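Local coordinates for acyl-CoA hydrolase (Bacillus halodurans, PDB 1VPM), which probably hydrolyses the thioester bond of long-chain fatty acyl-CoA, and is seen here with coenzyme A bound, at residues Glu52-Thr57 with Val102-His107; Ser70-Asp75 with Glu121-Met126; Thr93-Thr98 with Lys136-Val141. All coordinates share one frame; numbering follows the deposited sequence. Where two conformers were deposited one is given.

Overall arrangement
Each contact has at least one segment on, or at the end of, the five-stranded antiparallel sheet whose strand order, 24-29, 85-95, 99-109, 116-129, 65-75, with helix 43-62 gives the hotdog fold. Contact 1, the central one, sets helix 43-62 against strand 99-109. Contact 2, centred about 9 Å away, joins strand 116-129 to strand 65-75. Contact 3, where the turn after strand 85-95 meets 136-141, lies about 16 and 17 Å from them, centre to centre. The three first segments precede the three second ones in sequence, so each contact closes a loop crossing the others. Contact 1 is core packing; contact 2 meets the adenine, and segment 93-98 of contact 3 the 3'-phosphate, of one coenzyme A.

Contact 1: Glu52-Thr57 with Val102-His107; sequences EIAALT and VYVRVH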
loop_
_atom_site.group_PDB
_atom_site.type_symbol
_atom_site.label_atom_id
_atom_site.label_comp_id
_atom_site.label_asym_id
_atom_site.label_seq_id
_atom_site.Cartn_x
_atom_site.Cartn_y
_atom_site.Cartn_z
ATOM N N GLU A 52 3.695 13.975 -6.902
ATOM C CA GLU A 52 4.433 12.893 -7.565
ATOM C C GLU A 52 4.810 13.325 -8.954
ATOM O O GLU A 52 5.969 13.147 -9.390
ATOM C CB GLU A 52 3.567 11.616 -7.609
ATOM C CG GLU A 52 4.262 10.394 -8.077
ATOM C CD GLU A 52 3.349 9.165 -8.141
ATOM O OE1 GLU A 52 2.451 9.016 -7.266
ATOM O OE2 GLU A 52 3.552 8.389 -9.085
ATOM N N ILE A 53 3.843 13.877 -9.679
ATOM C CA ILE A 53 4.106 14.251 -11.076
ATOM C C ILE A 53 5.023 15.480 -11.075
ATOM O O ILE A 53 5.879 15.628 -11.931
ATOM C CB ILE A 53 2.843 14.408 -11.916
ATOM C CG1 ILE A 53 3.183 14.418 -13.417
ATOM C CG2 ILE A 53 2.061 15.536 -11.578
ATOM C CD1 ILE A 53 2.022 14.245 -14.308
ATOM N N ALA A 54 4.882 16.355 -10.108
ATOM C CA ALA A 54 5.762 17.505 -10.051
ATOM C C ALA A 54 7.210 17.148 -9.802
ATOM O O ALA A 54 8.107 17.784 -10.362
ATOM C CB ALA A 54 5.262 18.508 -9.033
ATOM N N ALA A 55 7.439 16.194 -8.922
ATOM C CA ALA A 55 8.773 15.672 -8.611
ATOM C C ALA A 55 9.378 15.068 -9.864
ATOM O O ALA A 55 10.544 15.327 -10.166
ATOM C CB ALA A 55 8.710 14.654 -7.534
ATOM N N LEU A 56 8.611 14.238 -10.583
ATOM C CA LEU A 56 9.107 13.663 -11.823
ATOM C C LEU A 56 9.496 14.713 -12.851
ATOM O O LEU A 56 10.579 14.640 -13.460
ATOM C CB LEU A 56 8.091 12.659 -12.411
ATOM C CG LEU A 56 7.955 11.287 -11.752
ATOM C CD1 LEU A 56 6.651 10.662 -12.154
ATOM C CD2 LEU A 56 9.136 10.390 -12.131
ATOM N N THR A 57 8.619 15.669 -13.023
ATOM C CA THR A 57 8.851 16.797 -13.918
ATOM C C THR A 57 10.145 17.567 -13.597
ATOM O O THR A 57 10.987 17.865 -14.473
ATOM C CB THR A 57 7.623 17.688 -13.899
ATOM O OG1 THR A 57 6.470 16.889 -14.316
ATOM C CG2 THR A 57 7.788 18.895 -14.808
ATOM N N VAL A 102 6.583 24.479 -11.137
ATOM C CA VAL A 102 5.944 23.388 -11.856
ATOM C C VAL A 102 4.420 23.623 -11.870
ATOM O O VAL A 102 3.794 23.871 -10.831
ATOM C CB VAL A 102 6.299 22.011 -11.281
ATOM C CG1 VAL A 102 5.560 20.915 -12.039
ATOM C CG2 VAL A 102 7.805 21.777 -11.313
ATOM N N TYR A 103 3.870 23.675 -13.062
ATOM C CA TYR A 103 2.411 23.709 -13.259
ATOM C C TYR A 103 1.906 22.288 -13.447
ATOM O O TYR A 103 2.472 21.497 -14.218
ATOM C CB TYR A 103 2.080 24.593 -14.481
ATOM C CG TYR A 103 0.659 24.429 -14.991
ATOM C CD1 TYR A 103 -0.398 25.085 -14.387
ATOM C CD2 TYR A 103 0.379 23.573 -16.071
ATOM C CE1 TYR A 103 -1.716 24.926 -14.872
ATOM C CE2 TYR A 103 -0.905 23.433 -16.569
ATOM C CZ TYR A 103 -1.949 24.055 -15.959
ATOM O OH TYR A 103 -3.193 23.867 -16.497
ATOM N N VAL A 104 0.821 21.966 -12.752
ATOM C CA VAL A 104 0.154 20.698 -12.876
ATOM C C VAL A 104 -1.334 20.920 -13.140
ATOM O O VAL A 104 -1.974 21.623 -12.423
ATOM C CB VAL A 104 0.354 19.819 -11.624
ATOM C CG1 VAL A 104 -0.336 18.486 -11.787
ATOM C CG2 VAL A 104 1.839 19.551 -11.354
ATOM N N ARG A 105 -1.875 20.170 -14.111
ATOM C CA ARG A 105 -3.326 20.114 -14.372
ATOM C C ARG A 105 -3.800 18.692 -14.169
ATOM O O ARG A 105 -3.131 17.702 -14.560
ATOM C CB ARG A 105 -3.702 20.641 -15.741
ATOM C CG ARG A 105 -2.873 20.214 -16.926
ATOM C CD ARG A 105 -3.544 20.721 -18.235
ATOM N NE ARG A 105 -2.582 20.774 -19.330
ATOM C CZ ARG A 105 -2.247 21.899 -19.970
ATOM N NH1 ARG A 105 -2.736 23.083 -19.621
ATOM N NH2 ARG A 105 -1.364 21.845 -20.946
ATOM N N VAL A 106 -4.982 18.583 -13.581
ATOM C CA VAL A 106 -5.599 17.290 -13.285
ATOM C C VAL A 106 -7.027 17.271 -13.884
ATOM O O VAL A 106 -7.820 18.197 -13.702
ATOM C CB VAL A 106 -5.681 17.049 -11.769
ATOM C CG1 VAL A 106 -6.302 15.697 -11.507
ATOM C CG2 VAL A 106 -4.320 17.218 -11.077
ATOM N N HIS A 107 -7.331 16.212 -14.631
ATOM C CA HIS A 107 -8.681 15.951 -15.194
ATOM C C HIS A 107 -9.136 14.587 -14.723
ATOM O O HIS A 107 -8.308 13.713 -14.423
ATOM C CB HIS A 107 -8.673 15.907 -16.733
ATOM C CG HIS A 107 -8.487 17.248 -17.364
ATOM N ND1 HIS A 107 -7.253 17.861 -17.455
ATOM C CD2 HIS A 107 -9.384 18.088 -17.927
ATOM C CE1 HIS A 107 -7.409 19.034 -18.057
ATOM N NE2 HIS A 107 -8.691 19.192 -18.360
#
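A54 and V102 form the centre of an apolar seam between helix 43-62 and strand 99-109, with the A54 methyl 3.9 Å from V102 CG1. The same methyl lies 4.3 Å from V104 CG2, so this short side chain rests over two alternate valines of the strand. I53 adds its CG2 branch, 3.8 Å from V104 CG1 and slightly farther from V104 CG2. Its longer CG1 arm stands anti to the backbone N (chi1 -165°) and runs on over the sheet, and CG2 does the touching. One turn on, T57 presents its methyl, CG2, to V102 CG1 at 4.1 Å.

Between the two segments there are no polar bonds; the T57 hydroxyl turns back to its own helix. It bonds to I53 O with OG1 2.8 Å away, 35° above the carbonyl plane, while T57 N reaches that oxygen from the other face at 2.9 Å. A valine here would still offer a methyl to V102 but would probably leave I53 O with its backbone donor alone, the buried hydroxyl bond being lost.

The helix and strand segments run at 139° to each other, their axes 8.8 Å apart. This is the hotdog arrangement, a central helix lying across a curved antiparallel sheet. The side chains that meet here do so through methyl groups, which implies a junction held by shape and the exclusion of water rather than by directional bonds.

Contact 2: Ser70-Asp75 with Glu121-Met126; sequences SIDSVD and ESFLTM. With COA (coenzyme A), chain D.
The backbones of S70-V74 and E121-T125 run antiparallel, their end-to-end directions 172° apart, with S70 and T125 a hydrogen-bonded pair and I71 and L124 a non-hydrogen-bonded one. T125 N donates to S70 O at 2.9 Å; the return bond from S70 N to T125 O is weak, at 3.4 Å. Beyond them D72 N meets F123 O at 2.9 Å, before the strand is interrupted at D72-S73 and resumes at V74, opposite S122. Near the far end, two waters span the wider gap between the backbones of D75 and E121, the link to E121 N being weak.

On one face, the I71 and L124 side chains extend together from the sheet, with I71 CG1 3.7 Å from L124 CG. Farther along, V74 CG2 packs on S122 CB at 3.8 Å.

On the face of S70 and T125 the contacts are largely polar, with D72 joining from the loop. A single water is held by S70 OG, T125 OG1 and D72 OD1, tying the three side chains together. With chi1 at 70°, S70 OG sits between its backbone N and carbonyl carbon and comes 2.8 Å from N1A of the coenzyme A adenine, while T125 CG2 lies 3.3 Å from N3A; the pair thus lines the adenine pocket. The D72 carboxylate crosses F123 obliquely, OD2 being 3.5 Å from F123 CB, and its charge is matched by R162 and R165.

Helix 146-166 supplies these arginines, and its R158 makes a cation-pi contact with F123. L124 and S122 lean on I50 of helix 43-62, strand 99-109 continues the sheet beyond 121-126, and strand 65-75 pairs antiparallel with a strand of the third subunit, whose D75 and F76 also bind this coenzyme A.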
loop_
_atom_site.group_PDB
_atom_site.type_symbol
_atom_site.label_atom_id
_atom_site.label_comp_id
_atom_site.label_asym_id
_atom_site.label_seq_id
_atom_site.Cartn_x
_atom_site.Cartn_y
_atom_site.Cartn_z
ATOM N N SER A 70 7.215 24.248 -1.709
ATOM C CA SER A 70 5.834 24.709 -1.508
ATOM C C SER A 70 4.886 24.272 -2.631
ATOM O O SER A 70 5.288 23.838 -3.709
ATOM C CB SER A 70 5.797 26.240 -1.309
ATOM O OG SER A 70 6.103 26.865 -2.510
ATOM N N ILE A 71 3.599 24.329 -2.320
ATOM C CA ILE A 71 2.514 24.245 -3.259
ATOM C C ILE A 71 1.602 25.469 -3.040
ATOM O O ILE A 71 1.396 25.906 -1.920
ATOM C CB ILE A 71 1.772 22.840 -3.153
ATOM C CG1 ILE A 71 0.728 22.733 -4.251
ATOM C CG2 ILE A 71 1.125 22.641 -1.796
ATOM C CD1 ILE A 71 0.113 21.342 -4.413
ATOM N N ASP A 72 1.134 26.084 -4.121
ATOM C CA ASP A 72 0.192 27.185 -3.998
ATOM C C ASP A 72 -1.173 26.578 -3.657
ATOM O O ASP A 72 -1.350 25.346 -3.645
ATOM C CB ASP A 72 0.123 27.970 -5.317
ATOM C CG ASP A 72 1.395 28.706 -5.619
ATOM O OD1 ASP A 72 2.358 28.707 -4.791
ATOM O OD2 ASP A 72 1.377 29.333 -6.713
ATOM N N SER A 73 -2.157 27.445 -3.469
ATOM C CA SER A 73 -3.493 26.954 -3.142
ATOM C C SER A 73 -4.021 26.006 -4.240
ATOM O O SER A 73 -3.667 26.115 -5.445
ATOM C CB SER A 73 -4.439 28.132 -2.896
ATOM O OG SER A 73 -4.611 28.872 -4.070
ATOM N N VAL A 74 -4.867 25.049 -3.875
ATOM C CA VAL A 74 -5.451 24.075 -4.808
ATOM C C VAL A 74 -6.969 24.102 -4.580
ATOM O O VAL A 74 -7.435 23.799 -3.482
ATOM C CB VAL A 74 -4.978 22.651 -4.584
ATOM C CG1 VAL A 74 -5.668 21.731 -5.550
ATOM C CG2 VAL A 74 -3.482 22.528 -4.764
ATOM N N ASP A 75 -7.736 24.529 -5.594
ATOM C CA ASP A 75 -9.193 24.613 -5.493
ATOM C C ASP A 75 -9.740 23.477 -6.338
ATOM O O ASP A 75 -9.412 23.368 -7.508
ATOM C CB ASP A 75 -9.681 25.946 -6.004
ATOM C CG ASP A 75 -9.317 27.078 -5.100
ATOM O OD1 ASP A 75 -9.680 27.034 -3.907
ATOM O OD2 ASP A 75 -8.664 28.034 -5.572
ATOM N N GLU A 121 -6.018 22.632 -10.973
ATOM C CA GLU A 121 -4.725 23.093 -11.470
ATOM C C GLU A 121 -3.940 23.649 -10.310
ATOM O O GLU A 121 -4.518 24.256 -9.392
ATOM C CB GLU A 121 -4.923 24.210 -12.500
ATOM C CG GLU A 121 -5.707 23.842 -13.728
ATOM C CD GLU A 121 -5.965 25.036 -14.627
ATOM O OE1 GLU A 121 -6.798 25.862 -14.210
ATOM O OE2 GLU A 121 -5.371 25.111 -15.723
ATOM N N SER A 122 -2.632 23.552 -10.371
ATOM C CA SER A 122 -1.837 24.042 -9.282
ATOM C C SER A 122 -0.421 24.399 -9.762
ATOM O O SER A 122 -0.004 24.011 -10.817
ATOM C CB SER A 122 -1.896 22.962 -8.181
ATOM O OG SER A 122 -0.681 22.330 -7.912
ATOM N N PHE A 123 0.231 25.268 -9.016
ATOM C CA PHE A 123 1.682 25.506 -9.141
ATOM C C PHE A 123 2.415 25.050 -7.883
ATOM O O PHE A 123 1.903 25.208 -6.758
ATOM C CB PHE A 123 1.980 26.984 -9.277
ATOM C CG PHE A 123 1.435 27.609 -10.527
ATOM C CD1 PHE A 123 2.115 27.461 -11.742
ATOM C CD2 PHE A 123 0.322 28.411 -10.487
ATOM C CE1 PHE A 123 1.623 28.068 -12.920
ATOM C CE2 PHE A 123 -0.149 28.986 -11.634
ATOM C CZ PHE A 123 0.510 28.815 -12.855
ATOM N N LEU A 124 3.549 24.372 -8.086
ATOM C CA LEU A 124 4.427 24.027 -7.033
ATOM C C LEU A 124 5.812 24.627 -7.235
ATOM O O LEU A 124 6.205 24.998 -8.357
ATOM C CB LEU A 124 4.570 22.516 -6.970
ATOM C CG LEU A 124 3.332 21.691 -6.651
ATOM C CD1 LEU A 124 2.544 21.431 -7.917
ATOM C CD2 LEU A 124 3.694 20.325 -5.989
ATOM N N THR A 125 6.544 24.713 -6.148
ATOM C CA THR A 125 7.937 25.148 -6.216
ATOM C C THR A 125 8.790 23.965 -5.786
ATOM O O THR A 125 8.747 23.526 -4.601
ATOM C CB THR A 125 8.204 26.370 -5.341
ATOM O OG1 THR A 125 7.433 27.505 -5.795
ATOM C CG2 THR A 125 9.684 26.752 -5.434
HETATM N N MSE A 126 9.629 23.497 -6.721
HETATM C CA MSE A 126 10.511 22.376 -6.494
HETATM C C MSE A 126 11.936 22.895 -6.450
HETATM O O MSE A 126 12.263 23.782 -7.204
HETATM C CB MSE A 126 10.384 21.363 -7.642
HETATM C CG MSE A 126 8.972 20.898 -7.981
HETATM SE SE MSE A 126 8.041 20.114 -6.364
HETATM C CE MSE A 126 9.197 18.621 -6.204
HETATM N N1A COA D . 8.075 28.587 -1.594
HETATM C C2A COA D . 8.630 28.859 -2.811
HETATM N N3A COA D . 10.029 28.919 -2.934
HETATM C C4A COA D . 10.819 28.691 -1.846
HETATM C C5A COA D . 10.254 28.421 -0.588
HETATM C C6A COA D . 8.863 28.374 -0.452
HETATM N N6A COA D . 8.324 28.263 0.776
HETATM N N7A COA D . 11.279 28.267 0.307
HETATM C C8A COA D . 12.459 28.425 -0.356
HETATM N N9A COA D . 12.184 28.692 -1.675
HETATM C C1B COA D . 13.154 28.739 -2.752
HETATM C C2B COA D . 14.059 29.939 -2.586
HETATM O O2B COA D . 13.419 31.109 -3.024
HETATM C C3B COA D . 15.247 29.527 -3.439
HETATM O O3B COA D . 14.966 29.982 -4.751
HETATM P P3B COA D . 16.079 30.352 -5.833
HETATM O O7A COA D . 16.339 31.801 -5.748
HETATM O O8A COA D . 15.661 30.063 -7.219
HETATM O O9A COA D . 17.262 29.470 -5.558
HETATM C C4B COA D . 15.274 28.000 -3.275
HETATM O O4B COA D . 14.046 27.662 -2.628
HETATM C C5B COA D . 16.414 27.483 -2.393
HETATM O O5B COA D . 16.313 28.121 -1.121
HETATM P P1A COA D . 17.574 28.821 -0.345
HETATM O O1A COA D . 17.078 30.067 0.359
HETATM O O2A COA D . 18.745 29.058 -1.278
HETATM O O3A COA D . 18.096 27.725 0.717
HETATM P P2A COA D . 17.269 27.025 1.921
HETATM O O4A COA D . 16.438 28.072 2.647
HETATM O O5A COA D . 18.296 26.285 2.761
HETATM O O6A COA D . 16.307 25.911 1.227
HETATM C CBP COA D . 14.215 24.755 1.196
HETATM C CCP COA D . 14.912 26.109 1.063
HETATM C CDP COA D . 12.816 24.832 0.576
HETATM C CEP COA D . 15.067 23.739 0.406
HETATM C CAP COA D . 14.129 24.369 2.701
HETATM O OAP COA D . 13.449 25.304 3.531
HETATM C C9P COA D . 13.521 22.987 2.846
HETATM O O9P COA D . 14.388 21.895 2.645
HETATM N N8P COA D . 12.220 22.812 3.125
HETATM C C7P COA D . 11.754 21.443 3.231
HETATM C C6P COA D . 11.528 20.819 1.850
HETATM C C5P COA D . 10.961 19.421 1.983
HETATM O O5P COA D . 11.663 18.539 2.520
HETATM N N4P COA D . 9.720 19.206 1.534
HETATM C C3P COA D . 9.131 17.894 1.561
HETATM C C2P COA D . 8.148 17.587 2.692
HETATM S S1P COA D . 8.510 18.099 4.426
HETATM O O HOH W 1 4.610 26.959 -4.888
HETATM O O HOH W 2 -6.327 25.515 -7.881
HETATM O O HOH W 3 -8.350 24.804 -9.826
#

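Contact 3: Thr93-Thr98 with Lys136-Val141; sequences THTGRT and KPVPQV. With COA (coenzyme A), chain D.
The carbonyl oxygen of R97 is gripped by V138 N at 2.9 Å, in the carbonyl plane, and by a water at 2.8 Å; P137 CA adds a CA-H...O contact at 3.2 Å. That water also donates to V138 O. A second water donates to V138 O and G96 O and accepts from T95 OG1, and a third links T95 OG1 to V141 N, so waters link the two segments on beyond the direct bond.

The R97 carbonyl belongs to the G96-T98 turn, which follows strand 85-95 of the hotdog sheet and faces the 3'-phosphate of coenzyme A. Phosphate oxygen O9A accepts from T98 N at 3.1 Å and from T98 OG1 at 2.8 Å. Its neighbour O8A takes a weak bond from the backbone N of R97. The T98 hydroxyl is turned to the phosphate by a chi1 of 71°. G96 CA lies close against O8A, at 3.2 Å.

Beside these polar bonds, V138 straddles the turn, its CG1 3.6 Å from T98 O and CG2 against the carbonyls of R97 and G96. R97, bent at chi3, runs beside P137, with T98 CG2 over the centre of one guanidinium face. At the other end V141 CG1 packs on the T93-H94 peptide, and Y152 of helix 146-166 meets both V141 and, edge-to-face, the H94 ring.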
loop_
_atom_site.group_PDB
_atom_site.type_symbol
_atom_site.label_atom_id
_atom_site.label_comp_id
_atom_site.label_asym_id
_atom_site.label_seq_id
_atom_site.Cartn_x
_atom_site.Cartn_y
_atom_site.Cartn_z
ATOM N N THR A 93 7.538 25.674 -15.739
ATOM C CA THR A 93 7.071 26.880 -16.385
ATOM C C THR A 93 8.068 28.009 -16.266
ATOM O O THR A 93 8.053 28.906 -17.097
ATOM C CB THR A 93 5.775 27.399 -15.748
ATOM O OG1 THR A 93 5.909 27.455 -14.339
ATOM C CG2 THR A 93 4.670 26.490 -16.072
ATOM N N HIS A 94 8.957 27.937 -15.284
ATOM C CA HIS A 94 9.902 29.054 -14.968
ATOM C C HIS A 94 10.879 28.564 -13.914
ATOM O O HIS A 94 10.590 27.665 -13.172
ATOM C CB HIS A 94 9.159 30.296 -14.420
ATOM C CG HIS A 94 9.971 31.565 -14.372
ATOM N ND1 HIS A 94 10.464 32.093 -13.195
ATOM C CD2 HIS A 94 10.268 32.470 -15.339
ATOM C CE1 HIS A 94 11.077 33.236 -13.448
ATOM N NE2 HIS A 94 10.981 33.493 -14.739
ATOM N N THR A 95 12.041 29.188 -13.840
ATOM C CA THR A 95 13.058 28.771 -12.887
ATOM C C THR A 95 13.688 29.976 -12.204
ATOM O O THR A 95 13.708 31.066 -12.755
ATOM C CB THR A 95 14.196 27.955 -13.558
ATOM O OG1 THR A 95 14.986 28.781 -14.434
ATOM C CG2 THR A 95 13.663 26.718 -14.263
ATOM N N GLY A 96 14.238 29.732 -11.035
ATOM C CA GLY A 96 15.132 30.688 -10.355
ATOM C C GLY A 96 16.521 30.079 -10.394
ATOM O O GLY A 96 16.858 29.381 -11.334
ATOM N N ARG A 97 17.285 30.237 -9.333
ATOM C CA ARG A 97 18.656 29.755 -9.289
ATOM C C ARG A 97 18.696 28.260 -9.067
ATOM O O ARG A 97 19.342 27.539 -9.828
ATOM C CB ARG A 97 19.434 30.477 -8.182
ATOM C CG ARG A 97 20.934 30.342 -8.348
ATOM C CD ARG A 97 21.707 31.097 -7.249
ATOM N NE ARG A 97 21.649 30.403 -5.953
ATOM C CZ ARG A 97 22.432 29.383 -5.588
ATOM N NH1 ARG A 97 23.371 28.885 -6.403
ATOM N NH2 ARG A 97 22.270 28.849 -4.379
ATOM N N THR A 98 18.006 27.803 -8.021
ATOM C CA THR A 98 17.917 26.388 -7.677
ATOM C C THR A 98 16.489 25.873 -7.690
ATOM O O THR A 98 16.270 24.687 -7.435
ATOM C CB THR A 98 18.505 26.135 -6.275
ATOM O OG1 THR A 98 17.638 26.666 -5.259
ATOM C CG2 THR A 98 19.888 26.763 -6.176
ATOM N N LYS A 136 20.879 23.197 -5.429
ATOM C CA LYS A 136 21.792 23.035 -6.546
ATOM C C LYS A 136 21.226 23.849 -7.729
ATOM O O LYS A 136 20.022 23.844 -7.971
ATOM C CB LYS A 136 21.834 21.509 -6.858
ATOM C CG LYS A 136 22.328 21.065 -8.191
ATOM C CD LYS A 136 22.191 19.561 -8.275
ATOM C CE LYS A 136 22.909 19.008 -9.475
ATOM N NZ LYS A 136 22.790 17.516 -9.467
ATOM N N PRO A 137 22.088 24.530 -8.497
ATOM C CA PRO A 137 21.650 25.302 -9.658
ATOM C C PRO A 137 20.907 24.482 -10.687
ATOM O O PRO A 137 21.249 23.308 -10.929
ATOM C CB PRO A 137 22.971 25.821 -10.260
ATOM C CG PRO A 137 23.920 25.786 -9.166
ATOM C CD PRO A 137 23.546 24.643 -8.301
ATOM N N VAL A 138 19.867 25.084 -11.257
ATOM C CA VAL A 138 19.051 24.446 -12.292
ATOM C C VAL A 138 19.156 25.211 -13.601
ATOM O O VAL A 138 19.351 26.446 -13.612
ATOM C CB VAL A 138 17.560 24.301 -11.879
ATOM C CG1 VAL A 138 17.503 23.473 -10.602
ATOM C CG2 VAL A 138 16.907 25.647 -11.739
ATOM N N PRO A 139 19.020 24.480 -14.724
ATOM C CA PRO A 139 18.996 25.179 -15.998
ATOM C C PRO A 139 17.699 26.007 -16.166
ATOM O O PRO A 139 16.676 25.779 -15.500
ATOM C CB PRO A 139 19.084 24.039 -17.012
ATOM C CG PRO A 139 18.657 22.816 -16.305
ATOM C CD PRO A 139 18.794 23.031 -14.863
ATOM N N GLN A 140 17.741 26.974 -17.051
ATOM C CA GLN A 140 16.505 27.674 -17.412
ATOM C C GLN A 140 15.617 26.842 -18.307
ATOM O O GLN A 140 16.037 25.856 -18.869
ATOM C CB GLN A 140 16.841 28.972 -18.101
ATOM C CG GLN A 140 17.500 29.949 -17.207
ATOM C CD GLN A 140 17.717 31.293 -17.898
ATOM O OE1 GLN A 140 17.453 31.452 -19.097
ATOM N NE2 GLN A 140 18.228 32.256 -17.142
ATOM N N VAL A 141 14.368 27.258 -18.419
ATOM C CA VAL A 141 13.391 26.653 -19.302
ATOM C C VAL A 141 13.089 27.621 -20.469
ATOM O O VAL A 141 13.183 28.859 -20.319
ATOM C CB VAL A 141 12.125 26.264 -18.496
ATOM C CG1 VAL A 141 11.281 27.487 -18.142
ATOM C CG2 VAL A 141 11.350 25.228 -19.223
HETATM N N1A COA D . 8.075 28.587 -1.594
HETATM C C2A COA D . 8.630 28.859 -2.811
HETATM N N3A COA D . 10.029 28.919 -2.934
HETATM C C4A COA D . 10.819 28.691 -1.846
HETATM C C5A COA D . 10.254 28.421 -0.588
HETATM C C6A COA D . 8.863 28.374 -0.452
HETATM N N6A COA D . 8.324 28.263 0.776
HETATM N N7A COA D . 11.279 28.267 0.307
HETATM C C8A COA D . 12.459 28.425 -0.356
HETATM N N9A COA D . 12.184 28.692 -1.675
HETATM C C1B COA D . 13.154 28.739 -2.752
HETATM C C2B COA D . 14.059 29.939 -2.586
HETATM O O2B COA D . 13.419 31.109 -3.024
HETATM C C3B COA D . 15.247 29.527 -3.439
HETATM O O3B COA D . 14.966 29.982 -4.751
HETATM P P3B COA D . 16.079 30.352 -5.833
HETATM O O7A COA D . 16.339 31.801 -5.748
HETATM O O8A COA D . 15.661 30.063 -7.219
HETATM O O9A COA D . 17.262 29.470 -5.558
HETATM C C4B COA D . 15.274 28.000 -3.275
HETATM O O4B COA D . 14.046 27.662 -2.628
HETATM C C5B COA D . 16.414 27.483 -2.393
HETATM O O5B COA D . 16.313 28.121 -1.121
HETATM P P1A COA D . 17.574 28.821 -0.345
HETATM O O1A COA D . 17.078 30.067 0.359
HETATM O O2A COA D . 18.745 29.058 -1.278
HETATM O O3A COA D . 18.096 27.725 0.717
HETATM P P2A COA D . 17.269 27.025 1.921
HETATM O O4A COA D . 16.438 28.072 2.647
HETATM O O5A COA D . 18.296 26.285 2.761
HETATM O O6A COA D . 16.307 25.911 1.227
HETATM C CBP COA D . 14.215 24.755 1.196
HETATM C CCP COA D . 14.912 26.109 1.063
HETATM C CDP COA D . 12.816 24.832 0.576
HETATM C CEP COA D . 15.067 23.739 0.406
HETATM C CAP COA D . 14.129 24.369 2.701
HETATM O OAP COA D . 13.449 25.304 3.531
HETATM C C9P COA D . 13.521 22.987 2.846
HETATM O O9P COA D . 14.388 21.895 2.645
HETATM N N8P COA D . 12.220 22.812 3.125
HETATM C C7P COA D . 11.754 21.443 3.231
HETATM C C6P COA D . 11.528 20.819 1.850
HETATM C C5P COA D . 10.961 19.421 1.983
HETATM O O5P COA D . 11.663 18.539 2.520
HETATM N N4P COA D . 9.720 19.206 1.534
HETATM C C3P COA D . 9.131 17.894 1.561
HETATM C C2P COA D . 8.148 17.587 2.692
HETATM S S1P COA D . 8.510 18.099 4.426
HETATM O O HOH W 4 13.668 29.626 -16.717
HETATM O O HOH W 5 17.610 28.631 -13.687
HETATM O O HOH W 6 20.789 28.254 -12.135
#